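Halogenase PltM (Pseudomonas fluorescens, PDB 6BZN) halogenates phenolic substrates with chloride, bromide or iodide, probably as a monooxygenase-type enzyme that uses FAD. Local coordinates at residues L74-K79 and S360-A365; A193-P198 and G204-E209; I252-W257 and N282-P287; N414-V419 and N493-L498. One frame throughout, in Å; residues are numbered along the deposited sequence.

Interaction 1. Residues L74-K79 and S360-A365; sequences LRLLSK and SILRLA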
loop_
_atom_site.group_PDB
_atom_site.type_symbol
_atom_site.label_atom_id
_atom_site.label_comp_id
_atom_site.label_asym_id
_atom_site.label_seq_id
_atom_site.Cartn_x
_atom_site.Cartn_y
_atom_site.Cartn_z
ATOM N N LEU A 74 9.325 -7.196 -2.604
ATOM C CA LEU A 74 9.084 -8.327 -3.517
ATOM C C LEU A 74 10.400 -9.005 -3.883
ATOM O O LEU A 74 10.481 -10.235 -3.913
ATOM C CB LEU A 74 8.347 -7.903 -4.783
ATOM C CG LEU A 74 6.857 -7.604 -4.603
ATOM C CD1 LEU A 74 6.331 -6.861 -5.825
ATOM C CD2 LEU A 74 6.047 -8.868 -4.353
ATOM N N ARG A 75 11.428 -8.210 -4.145
ATOM C CA ARG A 75 12.751 -8.763 -4.460
ATOM C C ARG A 75 13.333 -9.525 -3.262
ATOM O O ARG A 75 13.956 -10.577 -3.444
ATOM C CB ARG A 75 13.714 -7.664 -4.940
ATOM C CG ARG A 75 13.413 -7.147 -6.348
ATOM C CD ARG A 75 14.196 -5.869 -6.684
ATOM N NE ARG A 75 15.613 -6.120 -6.961
ATOM C CZ ARG A 75 16.598 -5.204 -6.947
ATOM N NH1 ARG A 75 16.368 -3.918 -6.676
ATOM N NH2 ARG A 75 17.843 -5.593 -7.204
ATOM N N LEU A 76 13.121 -9.008 -2.046
ATOM C CA LEU A 76 13.552 -9.708 -0.835
ATOM C C LEU A 76 12.827 -11.059 -0.673
ATOM O O LEU A 76 13.460 -12.080 -0.375
ATOM C CB LEU A 76 13.352 -8.846 0.405
ATOM C CG LEU A 76 14.390 -7.727 0.593
ATOM C CD1 LEU A 76 13.903 -6.697 1.600
ATOM C CD2 LEU A 76 15.733 -8.315 1.028
ATOM N N LEU A 77 11.511 -11.063 -0.879
ATOM C CA LEU A 77 10.743 -12.302 -0.847
ATOM C C LEU A 77 11.266 -13.321 -1.855
ATOM O O LEU A 77 11.463 -14.501 -1.519
ATOM C CB LEU A 77 9.258 -12.027 -1.116
ATOM C CG LEU A 77 8.494 -11.505 0.092
ATOM C CD1 LEU A 77 7.203 -10.808 -0.349
ATOM C CD2 LEU A 77 8.199 -12.644 1.065
ATOM N N SER A 78 11.483 -12.845 -3.074
ATOM C CA SER A 78 12.019 -13.654 -4.156
ATOM C C SER A 78 13.378 -14.281 -3.806
ATOM O O SER A 78 13.589 -15.468 -4.018
ATOM C CB SER A 78 12.144 -12.801 -5.418
ATOM O OG SER A 78 12.639 -13.557 -6.509
ATOM N N LYS A 79 14.269 -13.481 -3.238
ATOM C CA LYS A 79 15.621 -13.948 -2.926
ATOM C C LYS A 79 15.638 -14.791 -1.657
ATOM O O LYS A 79 16.306 -15.823 -1.607
ATOM C CB LYS A 79 16.593 -12.771 -2.809
ATOM C CG LYS A 79 18.047 -13.163 -3.057
ATOM C CD LYS A 79 18.300 -13.384 -4.549
ATOM C CE LYS A 79 19.712 -13.851 -4.849
ATOM N NZ LYS A 79 20.011 -13.687 -6.305
ATOM N N SER A 360 5.129 -7.948 6.063
ATOM C CA SER A 360 4.549 -8.873 7.047
ATOM C C SER A 360 4.732 -10.328 6.615
ATOM O O SER A 360 5.036 -11.205 7.438
ATOM C CB SER A 360 3.063 -8.549 7.305
ATOM O OG SER A 360 2.593 -9.310 8.402
ATOM N N ILE A 361 4.578 -10.596 5.319
ATOM C CA ILE A 361 4.795 -11.958 4.800
ATOM C C ILE A 361 6.248 -12.376 5.034
ATOM O O ILE A 361 6.537 -13.490 5.480
ATOM C CB ILE A 361 4.418 -12.084 3.312
ATOM C CG1 ILE A 361 2.920 -11.826 3.132
ATOM C CG2 ILE A 361 4.790 -13.458 2.750
ATOM C CD1 ILE A 361 2.523 -11.549 1.691
ATOM N N LEU A 362 7.150 -11.447 4.741
ATOM C CA LEU A 362 8.573 -11.665 4.877
ATOM C C LEU A 362 8.987 -11.958 6.321
ATOM O O LEU A 362 9.855 -12.804 6.566
ATOM C CB LEU A 362 9.282 -10.433 4.333
ATOM C CG LEU A 362 10.760 -10.411 4.022
ATOM C CD1 LEU A 362 11.213 -11.586 3.174
ATOM C CD2 LEU A 362 11.024 -9.078 3.326
ATOM N N ARG A 363 8.345 -11.290 7.274
ATOM C CA ARG A 363 8.586 -11.542 8.686
ATOM C C ARG A 363 7.916 -12.822 9.188
ATOM O O ARG A 363 8.510 -13.545 9.989
ATOM C CB ARG A 363 8.092 -10.368 9.524
ATOM C CG ARG A 363 8.915 -9.108 9.354
ATOM C CD ARG A 363 8.233 -7.927 10.004
ATOM N NE ARG A 363 9.049 -6.708 10.001
ATOM C CZ ARG A 363 9.957 -6.377 10.927
ATOM N NH1 ARG A 363 10.231 -7.174 11.954
ATOM N NH2 ARG A 363 10.606 -5.221 10.824
ATOM N N LEU A 364 6.688 -13.079 8.743
ATOM C CA LEU A 364 5.900 -14.221 9.228
ATOM C C LEU A 364 6.400 -15.584 8.728
ATOM O O LEU A 364 6.437 -16.556 9.495
ATOM C CB LEU A 364 4.422 -14.038 8.831
ATOM C CG LEU A 364 3.463 -15.173 9.206
ATOM C CD1 LEU A 364 3.321 -15.323 10.711
ATOM C CD2 LEU A 364 2.111 -14.947 8.525
ATOM N N ALA A 365 6.746 -15.673 7.445
ATOM C CA ALA A 365 6.958 -16.979 6.804
ATOM C C ALA A 365 8.080 -17.800 7.467
ATOM O O ALA A 365 7.876 -18.978 7.730
ATOM C CB ALA A 365 7.177 -16.842 5.299
#
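Leu-362 reaches between Leu-76 and Leu-77 where two helices, 68-81 and 352-374, pack nearly parallel through a buried face in the FAD-binding part of this flavoprotein. The axes of the two short segments come within 10.1 Å at an angle of 27°, a spacing filled by leucine and isoleucine side chains. Leu-362 and Leu-77 carry the contact in nearly equal shares, and the fork of Leu-362 meets two leucines. With CG trans to the backbone N, chi1 (-166°) carries this fork across the interface, and chi2 (49°) turns CD1 to Leu-77 and CD2 to Leu-76. CD1 lies 3.8 Å from Leu-77 CD2, and CD2 lies 3.7 Å from Leu-76 CB. The shafts of Leu-76 and Leu-362 cross at about a right angle, and Leu-76 CD1 comes alongside the same CD2 methyl at 4.1 Å. An alanine in place of Leu-362 would remove both methyls, and Leu-76 CB and Leu-77 CD2 would probably face a gap between the helices. Ile-361 adds a smaller patch through its CG2 branch. Ile-361 also touches Thr-38 of helix 33-44 and sits about 4 Å, side chain to side chain, from Ala-34, an FAD-binding residue. Beyond the pair, Leu-76 leans on Leu-435 of helix 410-441 and Leu-77 on Ile-86 of helix 84-88. Leu-77 CD2 thus serves two neighbours across the interface, Leu-362 CD1 and, at 3.9 Å, Ile-361 CG2.

Interaction 2. Residues A193-P198 and G204-E209; sequences AAQGSP and GLRTTE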
loop_
_atom_site.group_PDB
_atom_site.type_symbol
_atom_site.label_atom_id
_atom_site.label_comp_id
_atom_site.label_asym_id
_atom_site.label_seq_id
_atom_site.Cartn_x
_atom_site.Cartn_y
_atom_site.Cartn_z
ATOM N N ALA A 193 -7.194 -12.351 3.678
ATOM C CA ALA A 193 -8.327 -11.644 3.083
ATOM C C ALA A 193 -8.238 -10.139 3.429
ATOM O O ALA A 193 -7.279 -9.686 4.016
ATOM C CB ALA A 193 -9.625 -12.250 3.581
ATOM N N ALA A 194 -9.235 -9.351 3.070
ATOM C CA ALA A 194 -9.128 -7.898 3.276
ATOM C C ALA A 194 -10.137 -7.459 4.330
ATOM O O ALA A 194 -10.065 -7.963 5.469
ATOM C CB ALA A 194 -9.257 -7.150 1.952
ATOM N N GLN A 195 -11.073 -6.564 3.983
ATOM C CA GLN A 195 -12.083 -6.124 4.941
ATOM C C GLN A 195 -13.026 -7.277 5.329
ATOM O O GLN A 195 -13.612 -7.232 6.409
ATOM C CB GLN A 195 -12.876 -4.886 4.458
ATOM C CG GLN A 195 -13.381 -4.045 5.635
ATOM C CD GLN A 195 -14.144 -2.783 5.249
ATOM O OE1 GLN A 195 -13.585 -1.852 4.656
ATOM N NE2 GLN A 195 -15.419 -2.726 5.626
ATOM N N GLY A 196 -13.130 -8.309 4.476
ATOM C CA GLY A 196 -13.915 -9.517 4.776
ATOM C C GLY A 196 -13.222 -10.627 5.564
ATOM O O GLY A 196 -13.680 -11.765 5.558
ATOM N N SER A 197 -12.126 -10.308 6.244
ATOM C CA SER A 197 -11.433 -11.256 7.134
ATOM C C SER A 197 -12.414 -12.008 8.075
ATOM O O SER A 197 -12.932 -11.409 9.018
ATOM C CB SER A 197 -10.391 -10.494 7.959
ATOM O OG SER A 197 -9.923 -11.251 9.066
ATOM N N PRO A 198 -12.669 -13.312 7.816
ATOM C CA PRO A 198 -13.625 -14.060 8.655
ATOM C C PRO A 198 -13.068 -14.408 10.045
ATOM O O PRO A 198 -13.848 -14.598 10.996
ATOM C CB PRO A 198 -13.881 -15.326 7.838
ATOM C CG PRO A 198 -12.580 -15.554 7.144
ATOM C CD PRO A 198 -12.042 -14.186 6.799
ATOM N N GLY A 204 -13.071 -10.936 17.128
ATOM C CA GLY A 204 -13.402 -9.706 17.815
ATOM C C GLY A 204 -12.223 -8.770 18.012
ATOM O O GLY A 204 -12.139 -8.098 19.041
ATOM N N LEU A 205 -11.300 -8.731 17.045
ATOM C CA LEU A 205 -10.096 -7.898 17.200
ATOM C C LEU A 205 -10.169 -6.529 16.508
ATOM O O LEU A 205 -9.375 -5.657 16.829
ATOM C CB LEU A 205 -8.848 -8.654 16.733
ATOM C CG LEU A 205 -8.680 -10.059 17.336
ATOM C CD1 LEU A 205 -7.661 -10.879 16.564
ATOM C CD2 LEU A 205 -8.303 -9.947 18.789
ATOM N N ARG A 206 -11.113 -6.337 15.590
ATOM C CA ARG A 206 -11.173 -5.100 14.810
ATOM C C ARG A 206 -11.920 -3.972 15.513
ATOM O O ARG A 206 -12.938 -4.197 16.181
ATOM C CB ARG A 206 -11.803 -5.364 13.453
ATOM C CG ARG A 206 -11.661 -4.194 12.510
ATOM C CD ARG A 206 -12.151 -4.542 11.134
ATOM N NE ARG A 206 -11.265 -5.501 10.482
ATOM C CZ ARG A 206 -11.430 -5.926 9.241
ATOM N NH1 ARG A 206 -12.440 -5.467 8.522
ATOM N NH2 ARG A 206 -10.576 -6.812 8.724
ATOM N N THR A 207 -11.415 -2.753 15.332
ATOM C CA THR A 207 -12.043 -1.552 15.883
ATOM C C THR A 207 -11.668 -0.339 15.035
ATOM O O THR A 207 -10.682 -0.381 14.306
ATOM C CB THR A 207 -11.610 -1.312 17.351
ATOM O OG1 THR A 207 -12.305 -0.192 17.889
ATOM C CG2 THR A 207 -10.131 -1.049 17.458
ATOM N N THR A 208 -12.475 0.715 15.140
ATOM C CA THR A 208 -12.139 2.030 14.624
ATOM C C THR A 208 -11.757 3.000 15.744
ATOM O O THR A 208 -11.409 4.149 15.460
ATOM C CB THR A 208 -13.294 2.619 13.797
ATOM O OG1 THR A 208 -14.458 2.746 14.618
ATOM C CG2 THR A 208 -13.609 1.718 12.602
ATOM N N GLU A 209 -11.792 2.542 17.001
ATOM C CA GLU A 209 -11.462 3.398 18.141
ATOM C C GLU A 209 -10.030 3.865 17.996
ATOM O O GLU A 209 -9.156 3.074 17.648
ATOM C CB GLU A 209 -11.613 2.633 19.469
ATOM C CG GLU A 209 -11.523 3.490 20.738
ATOM C CD GLU A 209 -10.106 3.898 21.170
ATOM O OE1 GLU A 209 -9.986 4.970 21.813
ATOM O OE2 GLU A 209 -9.107 3.180 20.894
#
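Arg-206 on the short strand 206-207 reaches back to the type I beta turn Ala-194 to Ser-197, which leads into an N-capped helix, 198-203, that separates the two in sequence. From CB, which points at the turn, CG continues opposite the backbone N (chi1 -169°), and a bend about the CG-CD bond (chi3 -69°) brings the guanidinium round to the turn's carbonyls. CZ lies 3.8 Å from Gln-195 O. NH1 bonds to Gln-195 O at 3.0 Å, the N-H meeting the oxygen at 143° and the oxygen lying somewhat out of the guanidinium plane. The same NH1 has Gln-195 CG 3.4 Å away. Ala-194 O lies at the guanidinium edge, in its plane, and takes a weak bond from NH2 at 3.5 Å, while Ser-197 CB lies obliquely to the group, 3.8 Å from NH2. Beyond the turn, NH2 also bonds to Ala-342 O, and the guanidinium makes a cation-pi contact with Tyr-326, a residue of other FAD sites. A leucine in place of Arg-206 would probably leave Gln-195 O without this donor and Tyr-326 without its cation. The turn holds Gly-196, an FAD-binding residue. Ala-194 O is shared, since Ser-197 N also bonds to it at 3.2 Å. Ser-197 is the N-cap of helix 198-203: its OG caps Ser-200 N and also pairs with Asp-191 OD2.

Interaction 3. Residues I252-W257 and N282-P287; sequences IFEEGW and NAKYRP
The loop 282-287 runs past a tight beta hairpin, its type I turn spanning Phe-253 to Gly-256, so that the CA atoms of Glu-255 and Lys-284 come within 5.5 Å. The hairpin is closed by its own backbone bonds, with Phe-253 N donating to Gly-256 O at 3.0 Å, and this carbonyl oxygen also sits over the centre of the Phe-253 ring. At the solvent side Lys-284 stretches along the turn, fully extended until a final bend (chi4 -83°) swings NZ to Glu-254 OE1. That salt bridge is loose, 3.5 Å, and its hydrogen bond weak; on the way Lys-284 CD lies 3.5 Å from Glu-254 O. The two side chains cross at about a right angle, meeting at their charged ends. Deeper in, Glu-255 sets CG between its backbone N and carbonyl carbon (chi1 72°) and runs side by side with Tyr-285. Only the stems touch here: Glu-255 CB meets Lys-284 CB at 4.0 Å and Glu-255 CG meets Tyr-285 CB at 4.1 Å, while the carboxylate and the ring turn away from the contact. Tyr-285 OH bonds to Glu-294, and the ring forms a cation-pi contact with Lys-301. The contact thus joins the turn between strands 248-253 and 256-262 of the mixed sheet to the loop that leaves strand 273-281 and enters helix 291-301, with Phe-280 of that strand meeting Tyr-285 edge-to-face.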
loop_
_atom_site.group_PDB
_atom_site.type_symbol
_atom_site.label_atom_id
_atom_site.label_comp_id
_atom_site.label_asym_id
_atom_site.label_seq_id
_atom_site.Cartn_x
_atom_site.Cartn_y
_atom_site.Cartn_z
ATOM N N ILE A 252 -5.159 16.910 -5.086
ATOM C CA ILE A 252 -5.458 17.097 -3.670
ATOM C C ILE A 252 -6.194 18.419 -3.470
ATOM O O ILE A 252 -6.001 19.388 -4.227
ATOM C CB ILE A 252 -4.190 16.988 -2.789
ATOM C CG1 ILE A 252 -3.117 18.016 -3.209
ATOM C CG2 ILE A 252 -3.611 15.584 -2.898
ATOM C CD1 ILE A 252 -1.965 18.174 -2.233
ATOM N N PHE A 253 -7.065 18.446 -2.469
ATOM C CA PHE A 253 -7.859 19.623 -2.163
ATOM C C PHE A 253 -8.308 19.481 -0.723
ATOM O O PHE A 253 -8.112 18.433 -0.114
ATOM C CB PHE A 253 -9.040 19.742 -3.141
ATOM C CG PHE A 253 -9.695 18.431 -3.445
ATOM C CD1 PHE A 253 -10.691 17.944 -2.617
ATOM C CD2 PHE A 253 -9.295 17.666 -4.538
ATOM C CE1 PHE A 253 -11.294 16.724 -2.879
ATOM C CE2 PHE A 253 -9.873 16.442 -4.794
ATOM C CZ PHE A 253 -10.870 15.969 -3.958
ATOM N N GLU A 254 -8.902 20.530 -0.161
ATOM C CA GLU A 254 -9.105 20.584 1.289
ATOM C C GLU A 254 -9.794 19.349 1.909
ATOM O O GLU A 254 -9.378 18.894 2.960
ATOM C CB GLU A 254 -9.877 21.848 1.689
ATOM C CG GLU A 254 -9.852 22.061 3.201
ATOM C CD GLU A 254 -10.744 23.176 3.673
ATOM O OE1 GLU A 254 -11.191 23.077 4.841
ATOM O OE2 GLU A 254 -10.989 24.136 2.895
ATOM N N GLU A 255 -10.820 18.828 1.249
ATOM C CA GLU A 255 -11.686 17.782 1.815
ATOM C C GLU A 255 -11.355 16.372 1.346
ATOM O O GLU A 255 -12.019 15.410 1.742
ATOM C CB GLU A 255 -13.179 18.094 1.556
ATOM C CG GLU A 255 -13.681 17.941 0.126
ATOM C CD GLU A 255 -13.473 19.165 -0.759
ATOM O OE1 GLU A 255 -12.714 20.079 -0.385
ATOM O OE2 GLU A 255 -14.078 19.219 -1.850
ATOM N N GLY A 256 -10.336 16.232 0.509
ATOM C CA GLY A 256 -10.072 14.944 -0.097
ATOM C C GLY A 256 -9.064 14.936 -1.211
ATOM O O GLY A 256 -8.310 15.887 -1.410
ATOM N N TRP A 257 -9.060 13.837 -1.946
ATOM C CA TRP A 257 -8.163 13.696 -3.075
ATOM C C TRP A 257 -8.669 12.685 -4.087
ATOM O O TRP A 257 -9.553 11.868 -3.784
ATOM C CB TRP A 257 -6.761 13.333 -2.592
ATOM C CG TRP A 257 -6.560 11.935 -2.090
ATOM C CD1 TRP A 257 -6.940 11.420 -0.873
ATOM C CD2 TRP A 257 -5.866 10.881 -2.772
ATOM N NE1 TRP A 257 -6.532 10.110 -0.775
ATOM C CE2 TRP A 257 -5.864 9.758 -1.922
ATOM C CE3 TRP A 257 -5.251 10.777 -4.030
ATOM C CZ2 TRP A 257 -5.280 8.536 -2.298
ATOM C CZ3 TRP A 257 -4.659 9.592 -4.387
ATOM C CH2 TRP A 257 -4.681 8.476 -3.530
ATOM N N ASN A 282 -14.203 12.361 5.929
ATOM C CA ASN A 282 -15.610 12.376 6.373
ATOM C C ASN A 282 -15.878 13.455 7.430
ATOM O O ASN A 282 -17.021 13.883 7.604
ATOM C CB ASN A 282 -16.029 11.010 6.922
ATOM C CG ASN A 282 -16.170 9.938 5.844
ATOM O OD1 ASN A 282 -16.729 10.177 4.776
ATOM N ND2 ASN A 282 -15.719 8.731 6.153
ATOM N N ALA A 283 -14.829 13.904 8.115
ATOM C CA ALA A 283 -14.929 15.059 9.014
ATOM C C ALA A 283 -15.186 16.373 8.278
ATOM O O ALA A 283 -15.651 17.326 8.901
ATOM C CB ALA A 283 -13.671 15.184 9.865
ATOM N N LYS A 284 -14.860 16.447 6.985
ATOM C CA LYS A 284 -15.058 17.667 6.197
ATOM C C LYS A 284 -16.140 17.582 5.137
ATOM O O LYS A 284 -16.745 18.588 4.840
ATOM C CB LYS A 284 -13.759 18.093 5.541
ATOM C CG LYS A 284 -12.714 18.576 6.533
ATOM C CD LYS A 284 -11.490 19.069 5.803
ATOM C CE LYS A 284 -10.365 19.383 6.767
ATOM N NZ LYS A 284 -10.546 20.736 7.331
ATOM N N TYR A 285 -16.361 16.418 4.533
ATOM C CA TYR A 285 -17.439 16.257 3.562
ATOM C C TYR A 285 -17.924 14.822 3.590
ATOM O O TYR A 285 -17.106 13.908 3.458
ATOM C CB TYR A 285 -16.975 16.603 2.134
ATOM C CG TYR A 285 -18.037 16.341 1.096
ATOM C CD1 TYR A 285 -19.125 17.212 0.946
ATOM C CD2 TYR A 285 -17.978 15.223 0.263
ATOM C CE1 TYR A 285 -20.112 16.974 0.005
ATOM C CE2 TYR A 285 -18.956 14.974 -0.680
ATOM C CZ TYR A 285 -20.022 15.849 -0.809
ATOM O OH TYR A 285 -20.999 15.611 -1.730
ATOM N N ARG A 286 -19.234 14.629 3.737
ATOM C CA ARG A 286 -19.846 13.302 3.640
ATOM C C ARG A 286 -20.676 13.246 2.367
ATOM O O ARG A 286 -21.610 14.025 2.209
ATOM C CB ARG A 286 -20.727 12.989 4.858
ATOM C CG ARG A 286 -19.944 12.507 6.070
ATOM C CD ARG A 286 -20.850 12.145 7.236
ATOM N NE ARG A 286 -20.132 12.271 8.504
ATOM C CZ ARG A 286 -19.352 11.339 9.064
ATOM N NH1 ARG A 286 -19.153 10.145 8.496
ATOM N NH2 ARG A 286 -18.758 11.606 10.223
ATOM N N PRO A 287 -20.350 12.324 1.444
ATOM C CA PRO A 287 -21.180 12.232 0.254
ATOM C C PRO A 287 -22.599 11.747 0.583
ATOM O O PRO A 287 -22.792 11.011 1.544
ATOM C CB PRO A 287 -20.442 11.202 -0.601
ATOM C CG PRO A 287 -19.757 10.337 0.387
ATOM C CD PRO A 287 -19.320 11.266 1.473
#

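Interaction 4. Residues N414-V419 and N493-L498; sequences NVWHRV and NALHEL
The backbone oxygen of Asn-414 is gripped twice by side chains of its own helix, by His-417 ND1 at 2.8 Å and by Arg-418 NE at 2.9 Å. Asn-414 O lies near the plane of the His-417 ring, the N-H...O angle being 153°, whereas the arginine NE comes from well above the carbonyl plane. Arg-418 NE also donates to Asn-414 OD1, and NH2 bonds to the same OD1 at 2.8 Å, so the guanidinium takes Asn-414 side-on and both groups are held in place. These bonds lie away from the neighbouring helix; the contact itself is apolar and forms on the face carried by Val-415 and Trp-416. The axes of segments 414-419 and 493-498 pass 9.1 Å apart and cross at 36°. Val-415 holds CG1 anti to its amide nitrogen (chi1 -178°), and this methyl presses on Leu-495 CB at 3.5 Å and on the backbone of His-496, 3.6 Å from its N. Leu-495 slants past Val-415 towards the tryptophan, where its CD1 methyl sits at the edge of the Trp-416 ring, near its plane and 4.0 Å from Trp-416 CB. The polar ends turn elsewhere, Trp-416 NE1 to Ser-403 OG and His-496 NE2 to Ser-512 O. Helix 410-441 and helix 488-502 are flanked here by helix 465-483, where Ser-474 touches Leu-495 and Met-478 touches Trp-416, while strand 126-131 meets Asn-414 and His-417 through Val-127.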
loop_
_atom_site.group_PDB
_atom_site.type_symbol
_atom_site.label_atom_id
_atom_site.label_comp_id
_atom_site.label_asym_id
_atom_site.label_seq_id
_atom_site.Cartn_x
_atom_site.Cartn_y
_atom_site.Cartn_z
ATOM N N ASN A 414 3.517 21.384 0.140
ATOM C CA ASN A 414 4.883 21.323 -0.374
ATOM C C ASN A 414 5.868 21.075 0.767
ATOM O O ASN A 414 6.708 20.174 0.675
ATOM C CB ASN A 414 5.192 22.614 -1.169
ATOM C CG ASN A 414 6.596 22.650 -1.739
ATOM O OD1 ASN A 414 7.276 21.636 -1.865
ATOM N ND2 ASN A 414 7.043 23.859 -2.086
ATOM N N VAL A 415 5.742 21.825 1.868
ATOM C CA VAL A 415 6.631 21.611 3.006
ATOM C C VAL A 415 6.402 20.208 3.598
ATOM O O VAL A 415 7.352 19.449 3.818
ATOM C CB VAL A 415 6.473 22.685 4.108
ATOM C CG1 VAL A 415 7.452 22.414 5.223
ATOM C CG2 VAL A 415 6.749 24.088 3.549
ATOM N N TRP A 416 5.133 19.876 3.829
ATOM C CA TRP A 416 4.776 18.590 4.443
ATOM C C TRP A 416 5.280 17.364 3.671
ATOM O O TRP A 416 5.766 16.417 4.293
ATOM C CB TRP A 416 3.261 18.481 4.688
ATOM C CG TRP A 416 2.843 17.085 5.029
ATOM C CD1 TRP A 416 2.253 16.194 4.198
ATOM C CD2 TRP A 416 3.065 16.402 6.263
ATOM N NE1 TRP A 416 2.025 15.009 4.852
ATOM C CE2 TRP A 416 2.531 15.106 6.122
ATOM C CE3 TRP A 416 3.639 16.768 7.486
ATOM C CZ2 TRP A 416 2.556 14.174 7.154
ATOM C CZ3 TRP A 416 3.654 15.841 8.519
ATOM C CH2 TRP A 416 3.120 14.551 8.337
ATOM N N HIS A 417 5.184 17.377 2.345
ATOM C CA HIS A 417 5.518 16.178 1.563
ATOM C C HIS A 417 6.969 15.737 1.750
ATOM O O HIS A 417 7.264 14.563 1.616
ATOM C CB HIS A 417 5.112 16.297 0.085
ATOM C CG HIS A 417 6.220 16.648 -0.857
ATOM N ND1 HIS A 417 6.714 17.929 -0.984
ATOM C CD2 HIS A 417 6.883 15.899 -1.772
ATOM C CE1 HIS A 417 7.652 17.949 -1.915
ATOM N NE2 HIS A 417 7.769 16.731 -2.413
ATOM N N ARG A 418 7.846 16.672 2.120
ATOM C CA ARG A 418 9.248 16.360 2.406
ATOM C C ARG A 418 9.436 15.520 3.659
ATOM O O ARG A 418 10.433 14.828 3.770
ATOM C CB ARG A 418 10.075 17.653 2.510
ATOM C CG ARG A 418 10.102 18.437 1.205
ATOM C CD ARG A 418 9.839 19.926 1.399
ATOM N NE ARG A 418 9.547 20.533 0.104
ATOM C CZ ARG A 418 10.450 20.855 -0.825
ATOM N NH1 ARG A 418 11.762 20.708 -0.605
ATOM N NH2 ARG A 418 10.042 21.333 -1.991
ATOM N N VAL A 419 8.488 15.582 4.595
ATOM C CA VAL A 419 8.498 14.709 5.784
ATOM C C VAL A 419 8.256 13.252 5.352
ATOM O O VAL A 419 9.042 12.353 5.678
ATOM C CB VAL A 419 7.473 15.185 6.842
ATOM C CG1 VAL A 419 7.386 14.227 8.026
ATOM C CG2 VAL A 419 7.835 16.582 7.331
ATOM N N ASN A 493 5.840 26.964 8.217
ATOM C CA ASN A 493 7.131 27.421 8.721
ATOM C C ASN A 493 7.687 26.546 9.847
ATOM O O ASN A 493 8.883 26.275 9.884
ATOM C CB ASN A 493 7.057 28.862 9.195
ATOM C CG ASN A 493 8.426 29.403 9.551
ATOM O OD1 ASN A 493 9.250 29.643 8.668
ATOM N ND2 ASN A 493 8.700 29.541 10.844
ATOM N N ALA A 494 6.816 26.134 10.767
ATOM C CA ALA A 494 7.185 25.220 11.849
ATOM C C ALA A 494 7.714 23.894 11.282
ATOM O O ALA A 494 8.739 23.371 11.753
ATOM C CB ALA A 494 5.999 24.984 12.777
ATOM N N LEU A 495 7.042 23.362 10.254
ATOM C CA LEU A 495 7.553 22.170 9.576
ATOM C C LEU A 495 8.922 22.414 8.934
ATOM O O LEU A 495 9.819 21.593 9.062
ATOM C CB LEU A 495 6.570 21.651 8.525
ATOM C CG LEU A 495 5.220 21.115 8.999
ATOM C CD1 LEU A 495 4.354 20.788 7.786
ATOM C CD2 LEU A 495 5.374 19.900 9.894
ATOM N N HIS A 496 9.069 23.530 8.235
ATOM C CA HIS A 496 10.327 23.860 7.559
ATOM C C HIS A 496 11.500 23.902 8.555
ATOM O O HIS A 496 12.560 23.356 8.293
ATOM C CB HIS A 496 10.183 25.193 6.828
ATOM C CG HIS A 496 11.312 25.511 5.900
ATOM N ND1 HIS A 496 11.683 26.804 5.605
ATOM C CD2 HIS A 496 12.151 24.712 5.203
ATOM C CE1 HIS A 496 12.685 26.789 4.746
ATOM N NE2 HIS A 496 12.996 25.533 4.493
ATOM N N GLU A 497 11.284 24.509 9.715
ATOM C CA GLU A 497 12.335 24.585 10.744
ATOM C C GLU A 497 12.704 23.194 11.287
ATOM O O GLU A 497 13.890 22.896 11.490
ATOM C CB GLU A 497 11.922 25.548 11.863
ATOM C CG GLU A 497 11.792 27.010 11.417
ATOM C CD GLU A 497 13.117 27.628 10.968
ATOM O OE1 GLU A 497 14.151 27.318 11.588
ATOM O OE2 GLU A 497 13.132 28.407 9.979
ATOM N N LEU A 498 11.701 22.333 11.489
ATOM C CA LEU A 498 11.955 20.932 11.844
ATOM C C LEU A 498 12.792 20.202 10.783
ATOM O O LEU A 498 13.728 19.475 11.123
ATOM C CB LEU A 498 10.632 20.176 12.098
ATOM C CG LEU A 498 9.860 20.592 13.357
ATOM C CD1 LEU A 498 8.494 19.928 13.416
ATOM C CD2 LEU A 498 10.675 20.280 14.608
#

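From the N terminus, helix 68-81 meets helix 352-374 only after 280 residues between the two segments, and interaction 1 closes that long loop. Interactions 2 and 3 both fall within it, one after the other. Interaction 2 is a short closure about helix 198-203, behind a strand of the parallel sheet. Interaction 3 ties one hairpin of the mixed sheet to the exit of strand 273-281. Interaction 4 follows in series, joining helices 410-441 and 488-502 of the largely helical C-terminal part. No loops cross, and no two contacts touch. Interactions 3 and 4 come nearest, about 7 Å between closest atoms, while interactions 1 and 3 lie on opposite sides of the chain's centre.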